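Local coordinates for TCR alpha chain (Gallus gallus, PDB 6LIR), which pairs with the beta chain to form the chicken alpha-beta T-cell receptor, which probably recognises antigen presented by MHC molecules, at residues Q1-G13 with T98-H110. Numbering follows the deposited sequence.
Sequences QVQQEPSAETSEG and TFGTGTRLSVQPH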
loop_
_atom_site.group_PDB
_atom_site.type_symbol
_atom_site.label_atom_id
_atom_site.label_comp_id
_atom_site.label_asym_id
_atom_site.label_seq_id
_atom_site.Cartn_x
_atom_site.Cartn_y
_atom_site.Cartn_z
ATOM N N GLN A 1 -4.388 -9.546 22.025
ATOM C CA GLN A 1 -3.597 -10.598 22.660
ATOM C C GLN A 1 -2.125 -10.499 22.265
ATOM O O GLN A 1 -1.232 -10.657 23.101
ATOM C CB GLN A 1 -4.143 -11.978 22.294
ATOM C CG GLN A 1 -4.563 -12.806 23.495
ATOM C CD GLN A 1 -4.868 -14.249 23.141
ATOM O OE1 GLN A 1 -5.348 -14.544 22.044
ATOM N NE2 GLN A 1 -4.588 -15.157 24.070
ATOM N N VAL A 2 -1.874 -10.236 20.986
ATOM C CA VAL A 2 -0.522 -10.076 20.467
ATOM C C VAL A 2 -0.359 -8.610 20.097
ATOM O O VAL A 2 -0.924 -8.144 19.102
ATOM C CB VAL A 2 -0.260 -10.996 19.268
ATOM C CG1 VAL A 2 1.172 -10.864 18.813
ATOM C CG2 VAL A 2 -0.562 -12.441 19.639
ATOM N N GLN A 3 0.405 -7.878 20.904
ATOM C CA GLN A 3 0.479 -6.426 20.814
ATOM C C GLN A 3 1.740 -5.967 20.094
ATOM O O GLN A 3 2.830 -6.506 20.311
ATOM C CB GLN A 3 0.423 -5.793 22.204
ATOM C CG GLN A 3 -0.847 -6.117 22.967
ATOM C CD GLN A 3 -0.658 -6.020 24.463
ATOM O OE1 GLN A 3 -0.092 -6.918 25.087
ATOM N NE2 GLN A 3 -1.131 -4.927 25.051
ATOM N N GLN A 4 1.578 -4.951 19.249
ATOM C CA GLN A 4 2.667 -4.323 18.518
ATOM C C GLN A 4 2.447 -2.819 18.524
ATOM O O GLN A 4 1.309 -2.346 18.588
ATOM C CB GLN A 4 2.754 -4.812 17.063
ATOM C CG GLN A 4 3.069 -6.285 16.892
ATOM C CD GLN A 4 3.227 -6.661 15.430
ATOM O OE1 GLN A 4 2.410 -7.397 14.875
ATOM N NE2 GLN A 4 4.278 -6.147 14.795
ATOM N N GLU A 5 3.538 -2.068 18.453
ATOM C CA GLU A 5 3.400 -0.628 18.330
ATOM C C GLU A 5 2.816 -0.304 16.957
ATOM O O GLU A 5 3.205 -0.917 15.959
ATOM C CB GLU A 5 4.751 0.062 18.498
ATOM C CG GLU A 5 5.343 -0.056 19.892
ATOM C CD GLU A 5 4.424 0.501 20.961
ATOM O OE1 GLU A 5 4.367 1.740 21.109
ATOM O OE2 GLU A 5 3.760 -0.298 21.655
ATOM N N PRO A 6 1.855 0.622 16.879
ATOM C CA PRO A 6 1.200 0.887 15.585
ATOM C C PRO A 6 2.157 1.339 14.494
ATOM O O PRO A 6 1.970 0.980 13.324
ATOM C CB PRO A 6 0.168 1.971 15.934
ATOM C CG PRO A 6 0.666 2.585 17.205
ATOM C CD PRO A 6 1.327 1.475 17.957
ATOM N N SER A 7 3.169 2.134 14.833
ATOM C CA SER A 7 4.063 2.658 13.814
ATOM C C SER A 7 5.470 2.804 14.372
ATOM O O SER A 7 5.681 2.879 15.586
ATOM C CB SER A 7 3.564 4.002 13.272
ATOM O OG SER A 7 3.360 4.925 14.323
ATOM N N ALA A 8 6.431 2.847 13.454
ATOM C CA ALA A 8 7.831 3.070 13.779
ATOM C C ALA A 8 8.465 3.845 12.635
ATOM O O ALA A 8 8.002 3.790 11.492
ATOM C CB ALA A 8 8.578 1.753 14.015
ATOM N N GLU A 9 9.537 4.566 12.947
ATOM C CA GLU A 9 10.217 5.356 11.934
ATOM C C GLU A 9 11.713 5.347 12.199
ATOM O O GLU A 9 12.163 5.310 13.346
ATOM C CB GLU A 9 9.690 6.801 11.900
ATOM C CG GLU A 9 10.072 7.629 13.120
ATOM C CD GLU A 9 9.641 9.082 13.014
ATOM O OE1 GLU A 9 8.729 9.489 13.765
ATOM O OE2 GLU A 9 10.218 9.816 12.183
ATOM N N THR A 10 12.478 5.387 11.115
ATOM C CA THR A 10 13.930 5.352 11.193
ATOM C C THR A 10 14.489 5.969 9.923
ATOM O O THR A 10 13.817 6.033 8.892
ATOM C CB THR A 10 14.461 3.926 11.378
ATOM O OG1 THR A 10 15.851 3.974 11.724
ATOM C CG2 THR A 10 14.296 3.121 10.099
ATOM N N SER A 11 15.723 6.439 10.018
ATOM C CA SER A 11 16.415 6.953 8.850
ATOM C C SER A 11 17.153 5.815 8.159
ATOM O O SER A 11 17.529 4.821 8.787
ATOM C CB SER A 11 17.394 8.063 9.235
ATOM O OG SER A 11 18.525 7.530 9.899
ATOM N N GLU A 12 17.350 5.972 6.853
ATOM C CA GLU A 12 18.054 4.983 6.050
ATOM C C GLU A 12 19.408 4.652 6.667
ATOM O O GLU A 12 20.169 5.546 7.043
ATOM C CB GLU A 12 18.239 5.506 4.625
ATOM C CG GLU A 12 18.513 4.432 3.590
ATOM C CD GLU A 12 18.235 4.911 2.178
ATOM O OE1 GLU A 12 18.275 6.141 1.952
ATOM O OE2 GLU A 12 17.969 4.063 1.297
ATOM N N GLY A 13 19.674 3.357 6.828
ATOM C CA GLY A 13 20.909 2.891 7.421
ATOM C C GLY A 13 20.943 2.867 8.934
ATOM O O GLY A 13 21.874 2.284 9.503
ATOM N N THR A 98 -1.801 -16.766 15.823
ATOM C CA THR A 98 -2.429 -15.500 16.179
ATOM C C THR A 98 -1.510 -14.360 15.769
ATOM O O THR A 98 -0.361 -14.292 16.221
ATOM C CB THR A 98 -2.736 -15.434 17.678
ATOM O OG1 THR A 98 -3.574 -16.539 18.042
ATOM C CG2 THR A 98 -3.454 -14.140 18.011
ATOM N N PHE A 99 -2.024 -13.460 14.937
ATOM C CA PHE A 99 -1.248 -12.357 14.394
ATOM C C PHE A 99 -1.305 -11.136 15.299
ATOM O O PHE A 99 -2.316 -10.861 15.949
ATOM C CB PHE A 99 -1.756 -11.970 13.004
ATOM C CG PHE A 99 -1.213 -12.829 11.906
ATOM C CD1 PHE A 99 -0.022 -12.500 11.278
ATOM C CD2 PHE A 99 -1.892 -13.966 11.498
ATOM C CE1 PHE A 99 0.483 -13.291 10.266
ATOM C CE2 PHE A 99 -1.394 -14.762 10.484
ATOM C CZ PHE A 99 -0.205 -14.424 9.867
ATOM N N GLY A 100 -0.218 -10.373 15.286
ATOM C CA GLY A 100 -0.188 -9.098 15.960
ATOM C C GLY A 100 -0.886 -8.029 15.150
ATOM O O GLY A 100 -1.285 -8.230 14.004
ATOM N N THR A 101 -1.059 -6.868 15.776
ATOM C CA THR A 101 -1.765 -5.771 15.130
ATOM C C THR A 101 -0.947 -5.120 14.019
ATOM O O THR A 101 -1.500 -4.327 13.251
ATOM C CB THR A 101 -2.165 -4.727 16.167
ATOM O OG1 THR A 101 -1.093 -4.545 17.096
ATOM C CG2 THR A 101 -3.411 -5.182 16.916
ATOM N N GLY A 102 0.348 -5.415 13.924
ATOM C CA GLY A 102 1.170 -4.873 12.863
ATOM C C GLY A 102 1.810 -3.544 13.200
ATOM O O GLY A 102 1.170 -2.670 13.794
ATOM N N THR A 103 3.083 -3.392 12.848
ATOM C CA THR A 103 3.818 -2.150 13.046
ATOM C C THR A 103 4.183 -1.577 11.683
ATOM O O THR A 103 4.845 -2.246 10.880
ATOM C CB THR A 103 5.065 -2.381 13.899
ATOM O OG1 THR A 103 4.660 -2.749 15.225
ATOM C CG2 THR A 103 5.907 -1.107 13.971
ATOM N N ARG A 104 3.758 -0.344 11.427
ATOM C CA ARG A 104 3.971 0.301 10.134
ATOM C C ARG A 104 5.313 1.019 10.176
ATOM O O ARG A 104 5.450 2.048 10.844
ATOM C CB ARG A 104 2.851 1.282 9.800
ATOM C CG ARG A 104 3.093 1.951 8.479
ATOM C CD ARG A 104 1.907 2.711 7.899
ATOM N NE ARG A 104 2.388 3.478 6.804
ATOM C CZ ARG A 104 2.477 3.054 5.542
ATOM N NH1 ARG A 104 2.964 3.793 4.551
ATOM N NH2 ARG A 104 2.038 1.839 5.236
ATOM N N LEU A 105 6.306 0.475 9.477
ATOM C CA LEU A 105 7.646 1.048 9.489
ATOM C C LEU A 105 7.794 2.060 8.361
ATOM O O LEU A 105 7.456 1.777 7.208
ATOM C CB LEU A 105 8.722 -0.032 9.360
ATOM C CG LEU A 105 10.150 0.526 9.236
ATOM C CD1 LEU A 105 10.514 1.347 10.467
ATOM C CD2 LEU A 105 11.177 -0.573 8.989
ATOM N N SER A 106 8.305 3.235 8.706
ATOM C CA SER A 106 8.622 4.294 7.762
ATOM C C SER A 106 10.130 4.492 7.784
ATOM O O SER A 106 10.731 4.550 8.861
ATOM C CB SER A 106 7.908 5.598 8.127
ATOM O OG SER A 106 6.651 5.690 7.482
ATOM N N VAL A 107 10.740 4.577 6.606
ATOM C CA VAL A 107 12.187 4.710 6.489
ATOM C C VAL A 107 12.469 5.984 5.710
ATOM O O VAL A 107 12.101 6.097 4.533
ATOM C CB VAL A 107 12.822 3.494 5.796
ATOM C CG1 VAL A 107 14.324 3.705 5.612
ATOM C CG2 VAL A 107 12.546 2.224 6.586
ATOM N N GLN A 108 13.127 6.938 6.367
ATOM C CA GLN A 108 13.372 8.248 5.786
ATOM C C GLN A 108 14.743 8.286 5.141
ATOM O O GLN A 108 15.755 8.156 5.847
ATOM C CB GLN A 108 13.260 9.334 6.848
ATOM C CG GLN A 108 11.843 9.552 7.347
ATOM C CD GLN A 108 11.771 9.658 8.853
ATOM O OE1 GLN A 108 10.869 9.108 9.484
ATOM N NE2 GLN A 108 12.727 10.368 9.444
ATOM N N PRO A 109 14.829 8.485 3.831
ATOM C CA PRO A 109 16.137 8.606 3.182
ATOM C C PRO A 109 16.838 9.892 3.589
ATOM O O PRO A 109 16.224 10.855 4.051
ATOM C CB PRO A 109 15.802 8.613 1.685
ATOM C CG PRO A 109 14.369 8.155 1.586
ATOM C CD PRO A 109 13.720 8.564 2.869
ATOM N N HIS A 110 18.161 9.881 3.446
ATOM C CA HIS A 110 18.940 11.081 3.714
ATOM C C HIS A 110 18.846 11.983 2.501
ATOM O O HIS A 110 18.977 11.531 1.362
ATOM C CB HIS A 110 20.406 10.766 4.013
ATOM C CG HIS A 110 21.131 11.890 4.692
ATOM N ND1 HIS A 110 22.368 12.341 4.282
ATOM C CD2 HIS A 110 20.781 12.664 5.748
ATOM C CE1 HIS A 110 22.750 13.340 5.057
ATOM N NE2 HIS A 110 21.806 13.557 5.954
HETATM O O HOH W 1 -3.616 -10.148 18.593
HETATM O O HOH W 2 -1.491 -3.852 19.717
HETATM O O HOH W 3 5.957 -3.025 17.600
#
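Ala8 and Leu105 pair side by side on parallel strands 7-11 and 103-108: A', at the edge of one sheet of an immunoglobulin V domain, and G, next to it. Backbone bonds alternate from Arg104 N to Pro6 O through to the last, Glu12 N to Gln108 O at 2.9 Å. On the face turned to the core, Ala8 CB lies 3.9 Å from Thr103 CG2 and 4.1 Å from Leu105 CD1; farther along, Thr10 and Val107 run side by side and meet through their CG2 methyls at 4.0 Å. Ile16 of strand 16-21 packs on Ala8 and Thr10.

The other face, with Ser7, Glu9 and Ser106, is looser and more open to solvent. Arg104 extends from it to a salt bridge with Glu170 of the TCR beta chain.

Ahead of the paired strands, the FGXG motif of the J segment (Phe99 to Gly102) interrupts strand 97-108 as a bulge or short loop. CG anti to the carbonyl carbon (chi1 -64°) and an extended chain carry the Gln4 amide across to Gly102, where OE1 accepts a weak bond from Gly102 N at 3.0 Å (142° at the hydrogen) and a second from Cys87 N, while NE2 donates to Tyr85 O. Replacing Gln4 with a leucine would probably leave Gly102 N, Cys87 N and Tyr85 O without the buried amide that joins them. Nearer the N-terminus, Val2 CG2 meets Thr98 CG2 at 3.7 Å, and one water links Val2 N to Phe99 O. Another water accepts from Glu5 N and donates to Thr103 OG1, 2.7 Å from each.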